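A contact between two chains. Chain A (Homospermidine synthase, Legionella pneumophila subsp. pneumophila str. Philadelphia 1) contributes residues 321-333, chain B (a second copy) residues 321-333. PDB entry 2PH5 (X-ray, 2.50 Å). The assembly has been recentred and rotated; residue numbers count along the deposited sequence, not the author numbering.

Chain A, residues 321-333: YNPCPDARLSIFE
Chain B 321-333: YNPCPDARLSIFE

The two stretches are copies of one segment related by an exact two-fold axis, so each contact described from chain A recurs with the chain labels exchanged. In each copy the end of a strand (321-322) leads through a short loop into a helix that starts at residue 325 and runs past 333. The two helix axes cross at 92° and approach to 10.2 Å. Register is set by two equivalent pairs: the CA atoms of Pro A325 and Leu B329 lie 6.9 Å apart, as do those of Leu A329 and Pro B325. The stretches together bury 450 Å², and no hydrogen bond passes between them; the contact is one of packing.

Tyr A321 (phi/psi -100/139, chi1 t, chi2 -141°) stays out of reach of chain B. Asn A322 is extended (-135/99), and its CB points sideways, but chi1 t and chi2 -169° bring the amide nearer, so that ND2 lies 3.7 Å from CZ of Phe B332. The approach is oblique to the ring.

Pro A323 (-69/178, C-gamma endo) and Cys A324 (-66/146, chi1 p) make the turn into the helix. Cys A324 is the N-cap: its SG accepts a weak capping bond from Ala A327 N at 3.5 Å. Cys A324 O also accepts from Arg A328 N at 3.0 Å, an i to i+4 bond at the helix start.

Pro A325 (-41/-35, C-gamma endo) opens the helix, with CB sideways to chain B. Its O lies 3.5 Å from Leu B329 CD2 and its CB 3.8 Å from the same methyl, which therefore packs against both backbone and ring. That O also accepts Leu A329 N at 3.0 Å, so the same oxygen serves the helix and touches the Leu B329 methyl.

Asp A326 (-68/-37, chi1 m, chi2 169°) directs CB away, while Ala A327 (-74/-23) is out of reach. The CA-to-CB bond of Arg A328 (-72/-46) points toward chain B; the side chain is m, t, t with chi4 168°. Its head turns back on its own loop: NE donates to Pro A323 O at 2.7 Å and 152°, and NH1 adds a weak bond to the same oxygen at 3.0 Å and 133°. The aliphatic part meets the partner, with CD 4.1 Å from Leu B329 CD2 and 4.3 Å from Phe B332 CE1.

The CA-to-CB bond of Leu A329 (-64/-37, m, t) points toward chain B. Its CD2 reaches Pro B325 O at 3.5 Å and Leu B329 CD2 at 4.0 Å, a self-pairing of equivalent methyls across the two-fold.

Ser A330 (-63/-50, chi1 m) and Ile A331 (-59/-44, m, t) are out of reach; Ser A330 OG instead donates to Asp A326 O at 2.9 Å. The CA-to-CB bond of Phe A332 (-55/-47, chi1 t, chi2 -85°) points toward chain B, its CZ 3.7 Å from Asn B322 ND2. Glu A333 (-67/-33, t, t, chi3 52°) makes no contact with the chain B stretch; its carboxylate is hydrogen-bonded elsewhere in the structure.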

ATOM      1  N   TYR A 321       1.318 -13.170  -4.591  1.00 21.12           N
ATOM      2  CA  TYR A 321       1.262 -12.086  -5.570  1.00 19.97           C
ATOM      3  C   TYR A 321       1.577 -10.691  -5.065  1.00 21.05           C
ATOM      4  O   TYR A 321       1.141 -10.283  -3.992  1.00 21.40           O
ATOM      5  CB  TYR A 321      -0.136 -12.055  -6.200  1.00 18.14           C
ATOM      6  CG  TYR A 321      -0.324 -11.077  -7.348  1.00 19.48           C
ATOM      7  CD1 TYR A 321      -1.509 -10.359  -7.483  1.00 16.41           C
ATOM      8  CD2 TYR A 321       0.648 -10.929  -8.346  1.00 20.30           C
ATOM      9  CE1 TYR A 321      -1.733  -9.531  -8.577  1.00 17.24           C
ATOM     10  CE2 TYR A 321       0.429 -10.098  -9.454  1.00 17.45           C
ATOM     11  CZ  TYR A 321      -0.766  -9.405  -9.561  1.00 17.02           C
ATOM     12  OH  TYR A 321      -0.998  -8.598 -10.652  1.00 17.27           O
ATOM     13  N   ASN A 322       2.322  -9.953  -5.874  1.00 21.19           N
ATOM     14  CA  ASN A 322       2.664  -8.577  -5.559  1.00 21.76           C
ATOM     15  C   ASN A 322       2.420  -7.847  -6.872  1.00 21.66           C
ATOM     16  O   ASN A 322       3.256  -7.886  -7.782  1.00 22.57           O
ATOM     17  CB  ASN A 322       4.125  -8.456  -5.146  1.00 22.78           C
ATOM     18  CG  ASN A 322       4.456  -7.087  -4.589  1.00 26.35           C
ATOM     19  OD1 ASN A 322       5.621  -6.754  -4.389  1.00 32.93           O
ATOM     20  ND2 ASN A 322       3.433  -6.288  -4.328  1.00 25.99           N
ATOM     21  N   PRO A 323       1.255  -7.186  -6.992  1.00 20.74           N
ATOM     22  CA  PRO A 323       0.858  -6.440  -8.191  1.00 20.31           C
ATOM     23  C   PRO A 323       1.691  -5.184  -8.421  1.00 19.54           C
ATOM     24  O   PRO A 323       2.579  -4.857  -7.633  1.00 20.49           O
ATOM     25  CB  PRO A 323      -0.606  -6.124  -7.920  1.00 20.93           C
ATOM     26  CG  PRO A 323      -0.596  -5.868  -6.453  1.00 19.56           C
ATOM     27  CD  PRO A 323       0.267  -6.997  -5.913  1.00 20.49           C
ATOM     28  N   CYS A 324       1.409  -4.492  -9.517  1.00 17.81           N
ATOM     29  CA  CYS A 324       2.133  -3.274  -9.839  1.00 16.86           C
ATOM     30  C   CYS A 324       1.791  -2.230  -8.780  1.00 16.39           C
ATOM     31  O   CYS A 324       0.669  -2.194  -8.278  1.00 16.40           O
ATOM     32  CB  CYS A 324       1.731  -2.777 -11.220  1.00 14.54           C
ATOM     33  SG  CYS A 324       0.019  -2.276 -11.302  1.00 20.00           S
ATOM     34  N   PRO A 325       2.753  -1.365  -8.422  1.00 17.78           N
ATOM     35  CA  PRO A 325       2.495  -0.338  -7.406  1.00 18.76           C
ATOM     36  C   PRO A 325       1.126   0.348  -7.479  1.00 21.15           C
ATOM     37  O   PRO A 325       0.546   0.685  -6.444  1.00 21.34           O
ATOM     38  CB  PRO A 325       3.670   0.637  -7.575  1.00 16.98           C
ATOM     39  CG  PRO A 325       4.253   0.301  -8.919  1.00 18.07           C
ATOM     40  CD  PRO A 325       4.080  -1.182  -9.025  1.00 16.83           C
ATOM     41  N   ASP A 326       0.610   0.551  -8.690  1.00 21.74           N
ATOM     42  CA  ASP A 326      -0.695   1.183  -8.850  1.00 22.81           C
ATOM     43  C   ASP A 326      -1.800   0.270  -8.326  1.00 23.12           C
ATOM     44  O   ASP A 326      -2.784   0.744  -7.745  1.00 24.96           O
ATOM     45  CB  ASP A 326      -0.960   1.521 -10.321  1.00 26.69           C
ATOM     46  CG  ASP A 326      -0.280   2.808 -10.763  1.00 28.72           C
ATOM     47  OD1 ASP A 326      -0.257   3.073 -11.983  1.00 32.46           O
ATOM     48  OD2 ASP A 326       0.222   3.559  -9.900  1.00 29.69           O
ATOM     49  N   ALA A 327      -1.645  -1.036  -8.535  1.00 20.88           N
ATOM     50  CA  ALA A 327      -2.636  -1.991  -8.051  1.00 20.46           C
ATOM     51  C   ALA A 327      -2.496  -2.117  -6.530  1.00 20.48           C
ATOM     52  O   ALA A 327      -3.437  -2.511  -5.847  1.00 19.57           O
ATOM     53  CB  ALA A 327      -2.442  -3.352  -8.716  1.00 19.22           C
ATOM     54  N   ARG A 328      -1.319  -1.779  -6.004  1.00 20.66           N
ATOM     55  CA  ARG A 328      -1.086  -1.838  -4.563  1.00 19.77           C
ATOM     56  C   ARG A 328      -1.852  -0.701  -3.931  1.00 18.60           C
ATOM     57  O   ARG A 328      -2.545  -0.881  -2.925  1.00 19.94           O
ATOM     58  CB  ARG A 328       0.395  -1.691  -4.240  1.00 18.58           C
ATOM     59  CG  ARG A 328       1.239  -2.804  -4.800  1.00 19.71           C
ATOM     60  CD  ARG A 328       2.732  -2.485  -4.693  1.00 21.31           C
ATOM     61  NE  ARG A 328       3.470  -3.233  -5.700  1.00 19.77           N
ATOM     62  CZ  ARG A 328       4.739  -3.025  -6.020  1.00 20.96           C
ATOM     63  NH1 ARG A 328       5.304  -3.769  -6.966  1.00 18.59           N
ATOM     64  NH2 ARG A 328       5.435  -2.082  -5.392  1.00 17.97           N
ATOM     65  N   LEU A 329      -1.730   0.471  -4.538  1.00 17.51           N
ATOM     66  CA  LEU A 329      -2.433   1.649  -4.063  1.00 17.69           C
ATOM     67  C   LEU A 329      -3.930   1.388  -4.210  1.00 18.17           C
ATOM     68  O   LEU A 329      -4.722   1.798  -3.366  1.00 19.41           O
ATOM     69  CB  LEU A 329      -2.039   2.880  -4.892  1.00 16.40           C
ATOM     70  CG  LEU A 329      -0.589   3.360  -4.824  1.00 18.49           C
ATOM     71  CD1 LEU A 329      -0.355   4.485  -5.831  1.00 17.96           C
ATOM     72  CD2 LEU A 329      -0.272   3.846  -3.426  1.00 19.90           C
ATOM     73  N   SER A 330      -4.313   0.699  -5.283  1.00 19.92           N
ATOM     74  CA  SER A 330      -5.722   0.400  -5.523  1.00 19.77           C
ATOM     75  C   SER A 330      -6.321  -0.477  -4.435  1.00 19.94           C
ATOM     76  O   SER A 330      -7.381  -0.170  -3.888  1.00 18.57           O
ATOM     77  CB  SER A 330      -5.899  -0.266  -6.889  1.00 20.17           C
ATOM     78  OG  SER A 330      -5.639   0.653  -7.935  1.00 18.94           O
ATOM     79  N   ILE A 331      -5.644  -1.577  -4.131  1.00 21.64           N
ATOM     80  CA  ILE A 331      -6.098  -2.481  -3.082  1.00 22.79           C
ATOM     81  C   ILE A 331      -6.183  -1.706  -1.758  1.00 23.88           C
ATOM     82  O   ILE A 331      -7.159  -1.836  -1.017  1.00 25.28           O
ATOM     83  CB  ILE A 331      -5.127  -3.672  -2.953  1.00 22.41           C
ATOM     84  CG1 ILE A 331      -5.300  -4.592  -4.170  1.00 21.38           C
ATOM     85  CG2 ILE A 331      -5.358  -4.411  -1.646  1.00 22.03           C
ATOM     86  CD1 ILE A 331      -4.187  -5.603  -4.347  1.00 17.75           C
ATOM     87  N   PHE A 332      -5.165  -0.894  -1.474  1.00 22.84           N
ATOM     88  CA  PHE A 332      -5.143  -0.092  -0.253  1.00 24.26           C
ATOM     89  C   PHE A 332      -6.409   0.769  -0.176  1.00 25.86           C
ATOM     90  O   PHE A 332      -7.078   0.813   0.863  1.00 25.91           O
ATOM     91  CB  PHE A 332      -3.877   0.780  -0.223  1.00 25.93           C
ATOM     92  CG  PHE A 332      -3.797   1.723   0.954  1.00 32.29           C
ATOM     93  CD1 PHE A 332      -4.411   2.977   0.904  1.00 34.37           C
ATOM     94  CD2 PHE A 332      -3.093   1.367   2.106  1.00 34.97           C
ATOM     95  CE1 PHE A 332      -4.324   3.866   1.983  1.00 33.76           C
ATOM     96  CE2 PHE A 332      -3.003   2.252   3.190  1.00 35.41           C
ATOM     97  CZ  PHE A 332      -3.620   3.503   3.124  1.00 33.88           C
ATOM     98  N   GLU A 333      -6.743   1.429  -1.285  1.00 24.73           N
ATOM     99  CA  GLU A 333      -7.925   2.285  -1.369  1.00 23.81           C
ATOM    100  C   GLU A 333      -9.221   1.467  -1.262  1.00 24.59           C
ATOM    101  O   GLU A 333     -10.214   1.945  -0.711  1.00 26.03           O
ATOM    102  CB  GLU A 333      -7.885   3.083  -2.684  1.00 23.98           C
ATOM    103  CG  GLU A 333      -9.125   3.905  -3.008  1.00 26.31           C
ATOM    104  CD  GLU A 333      -8.964   4.732  -4.287  1.00 29.87           C
ATOM    105  OE1 GLU A 333      -8.587   4.158  -5.336  1.00 30.01           O
ATOM    106  OE2 GLU A 333      -9.217   5.963  -4.249  1.00 29.93           O
TER
ATOM    107  N   TYR B 321      -3.263   9.261   9.993  1.00 21.12           N
ATOM    108  CA  TYR B 321      -2.447   9.703   8.863  1.00 19.97           C
ATOM    109  C   TYR B 321      -2.493   8.849   7.610  1.00 21.05           C
ATOM    110  O   TYR B 321      -2.464   7.623   7.668  1.00 21.40           O
ATOM    111  CB  TYR B 321      -0.985   9.802   9.312  1.00 18.14           C
ATOM    112  CG  TYR B 321      -0.018  10.390   8.297  1.00 19.48           C
ATOM    113  CD1 TYR B 321       1.267   9.871   8.156  1.00 16.41           C
ATOM    114  CD2 TYR B 321      -0.356  11.516   7.536  1.00 20.30           C
ATOM    115  CE1 TYR B 321       2.193  10.455   7.300  1.00 17.24           C
ATOM    116  CE2 TYR B 321       0.573  12.112   6.671  1.00 17.45           C
ATOM    117  CZ  TYR B 321       1.845  11.575   6.562  1.00 17.02           C
ATOM    118  OH  TYR B 321       2.771  12.161   5.727  1.00 17.27           O
ATOM    119  N   ASN B 322      -2.537   9.522   6.470  1.00 21.19           N
ATOM    120  CA  ASN B 322      -2.528   8.850   5.183  1.00 21.76           C
ATOM    121  C   ASN B 322      -1.521   9.654   4.374  1.00 21.66           C
ATOM    122  O   ASN B 322      -1.842  10.729   3.854  1.00 22.57           O
ATOM    123  CB  ASN B 322      -3.902   8.904   4.527  1.00 22.78           C
ATOM    124  CG  ASN B 322      -3.993   8.019   3.301  1.00 26.35           C
ATOM    125  OD1 ASN B 322      -4.957   8.089   2.544  1.00 32.93           O
ATOM    126  ND2 ASN B 322      -2.992   7.175   3.102  1.00 25.99           N
ATOM    127  N   PRO B 323      -0.278   9.151   4.278  1.00 20.74           N
ATOM    128  CA  PRO B 323       0.814   9.801   3.546  1.00 20.31           C
ATOM    129  C   PRO B 323       0.608   9.805   2.036  1.00 19.54           C
ATOM    130  O   PRO B 323      -0.381   9.275   1.528  1.00 20.49           O
ATOM    131  CB  PRO B 323       2.030   8.987   3.964  1.00 20.93           C
ATOM    132  CG  PRO B 323       1.464   7.612   4.044  1.00 19.56           C
ATOM    133  CD  PRO B 323       0.145   7.825   4.770  1.00 20.49           C
ATOM    134  N   CYS B 324       1.540  10.421   1.322  1.00 17.81           N
ATOM    135  CA  CYS B 324       1.454  10.486  -0.126  1.00 16.86           C
ATOM    136  C   CYS B 324       1.611   9.068  -0.669  1.00 16.39           C
ATOM    137  O   CYS B 324       2.349   8.261  -0.106  1.00 16.40           O
ATOM    138  CB  CYS B 324       2.552  11.386  -0.676  1.00 14.54           C
ATOM    139  SG  CYS B 324       4.188  10.734  -0.386  1.00 20.00           S
ATOM    140  N   PRO B 325       0.916   8.741  -1.770  1.00 17.78           N
ATOM    141  CA  PRO B 325       1.015   7.393  -2.344  1.00 18.76           C
ATOM    142  C   PRO B 325       2.417   6.775  -2.364  1.00 21.15           C
ATOM    143  O   PRO B 325       2.562   5.562  -2.189  1.00 21.34           O
ATOM    144  CB  PRO B 325       0.405   7.555  -3.744  1.00 16.98           C
ATOM    145  CG  PRO B 325       0.393   9.038  -3.986  1.00 18.07           C
ATOM    146  CD  PRO B 325       0.117   9.620  -2.635  1.00 16.83           C
ATOM    147  N   ASP B 326       3.443   7.598  -2.570  1.00 21.74           N
ATOM    148  CA  ASP B 326       4.813   7.095  -2.589  1.00 22.81           C
ATOM    149  C   ASP B 326       5.229   6.622  -1.198  1.00 23.12           C
ATOM    150  O   ASP B 326       5.955   5.630  -1.063  1.00 24.96           O
ATOM    151  CB  ASP B 326       5.783   8.175  -3.078  1.00 26.69           C
ATOM    152  CG  ASP B 326       5.808   8.305  -4.594  1.00 28.72           C
ATOM    153  OD1 ASP B 326       6.403   9.283  -5.091  1.00 32.46           O
ATOM    154  OD2 ASP B 326       5.245   7.433  -5.289  1.00 29.69           O
ATOM    155  N   ALA B 327       4.778   7.332  -0.167  1.00 20.88           N
ATOM    156  CA  ALA B 327       5.102   6.947   1.202  1.00 20.46           C
ATOM    157  C   ALA B 327       4.281   5.706   1.571  1.00 20.48           C
ATOM    158  O   ALA B 327       4.654   4.956   2.469  1.00 19.57           O
ATOM    159  CB  ALA B 327       4.798   8.089   2.170  1.00 19.22           C
ATOM    160  N   ARG B 328       3.166   5.492   0.872  1.00 20.66           N
ATOM    161  CA  ARG B 328       2.324   4.326   1.125  1.00 19.77           C
ATOM    162  C   ARG B 328       3.053   3.114   0.596  1.00 18.60           C
ATOM    163  O   ARG B 328       3.142   2.082   1.266  1.00 19.94           O
ATOM    164  CB  ARG B 328       0.981   4.456   0.420  1.00 18.58           C
ATOM    165  CG  ARG B 328       0.162   5.620   0.908  1.00 19.71           C
ATOM    166  CD  ARG B 328      -1.043   5.880   0.002  1.00 21.31           C
ATOM    167  NE  ARG B 328      -1.463   7.269   0.124  1.00 19.77           N
ATOM    168  CZ  ARG B 328      -2.327   7.872  -0.678  1.00 20.96           C
ATOM    169  NH1 ARG B 328      -2.627   9.151  -0.471  1.00 18.59           N
ATOM    170  NH2 ARG B 328      -2.891   7.196  -1.675  1.00 17.97           N
ATOM    171  N   LEU B 329       3.584   3.255  -0.611  1.00 17.51           N
ATOM    172  CA  LEU B 329       4.341   2.186  -1.236  1.00 17.69           C
ATOM    173  C   LEU B 329       5.585   1.939  -0.386  1.00 18.17           C
ATOM    174  O   LEU B 329       6.014   0.800  -0.224  1.00 19.41           O
ATOM    175  CB  LEU B 329       4.758   2.585  -2.659  1.00 16.40           C
ATOM    176  CG  LEU B 329       3.656   2.806  -3.697  1.00 18.49           C
ATOM    177  CD1 LEU B 329       4.252   3.349  -4.995  1.00 17.96           C
ATOM    178  CD2 LEU B 329       2.934   1.504  -3.967  1.00 19.90           C
ATOM    179  N   SER B 330       6.158   3.009   0.159  1.00 19.92           N
ATOM    180  CA  SER B 330       7.356   2.885   0.983  1.00 19.77           C
ATOM    181  C   SER B 330       7.111   2.066   2.240  1.00 19.94           C
ATOM    182  O   SER B 330       7.864   1.140   2.547  1.00 18.57           O
ATOM    183  CB  SER B 330       7.891   4.270   1.357  1.00 20.17           C
ATOM    184  OG  SER B 330       8.417   4.930   0.220  1.00 18.94           O
ATOM    185  N   ILE B 331       6.061   2.416   2.972  1.00 21.64           N
ATOM    186  CA  ILE B 331       5.702   1.685   4.181  1.00 22.79           C
ATOM    187  C   ILE B 331       5.441   0.216   3.817  1.00 23.88           C
ATOM    188  O   ILE B 331       5.900  -0.693   4.512  1.00 25.28           O
ATOM    189  CB  ILE B 331       4.452   2.315   4.828  1.00 22.41           C
ATOM    190  CG1 ILE B 331       4.838   3.663   5.453  1.00 21.38           C
ATOM    191  CG2 ILE B 331       3.845   1.368   5.850  1.00 22.03           C
ATOM    192  CD1 ILE B 331       3.658   4.539   5.817  1.00 17.75           C
ATOM    193  N   PHE B 332       4.715  -0.009   2.723  1.00 22.84           N
ATOM    194  CA  PHE B 332       4.418  -1.366   2.267  1.00 24.26           C
ATOM    195  C   PHE B 332       5.723  -2.148   2.081  1.00 25.86           C
ATOM    196  O   PHE B 332       5.849  -3.284   2.551  1.00 25.91           O
ATOM    197  CB  PHE B 332       3.612  -1.312   0.959  1.00 25.93           C
ATOM    198  CG  PHE B 332       3.329  -2.663   0.345  1.00 32.29           C
ATOM    199  CD1 PHE B 332       4.264  -3.273  -0.495  1.00 34.37           C
ATOM    200  CD2 PHE B 332       2.122  -3.319   0.592  1.00 34.97           C
ATOM    201  CE1 PHE B 332       4.001  -4.515  -1.085  1.00 33.76           C
ATOM    202  CE2 PHE B 332       1.853  -4.564   0.005  1.00 35.41           C
ATOM    203  CZ  PHE B 332       2.796  -5.160  -0.835  1.00 33.88           C
ATOM    204  N   GLU B 333       6.696  -1.524   1.416  1.00 24.73           N
ATOM    205  CA  GLU B 333       7.999  -2.137   1.164  1.00 23.81           C
ATOM    206  C   GLU B 333       8.787  -2.339   2.466  1.00 24.59           C
ATOM    207  O   GLU B 333       9.535  -3.309   2.596  1.00 26.03           O
ATOM    208  CB  GLU B 333       8.789  -1.265   0.172  1.00 23.98           C
ATOM    209  CG  GLU B 333      10.235  -1.674  -0.075  1.00 26.31           C
ATOM    210  CD  GLU B 333      10.917  -0.806  -1.138  1.00 29.87           C
ATOM    211  OE1 GLU B 333      10.875   0.441  -1.019  1.00 30.01           O
ATOM    212  OE2 GLU B 333      11.502  -1.371  -2.098  1.00 29.93           O
TER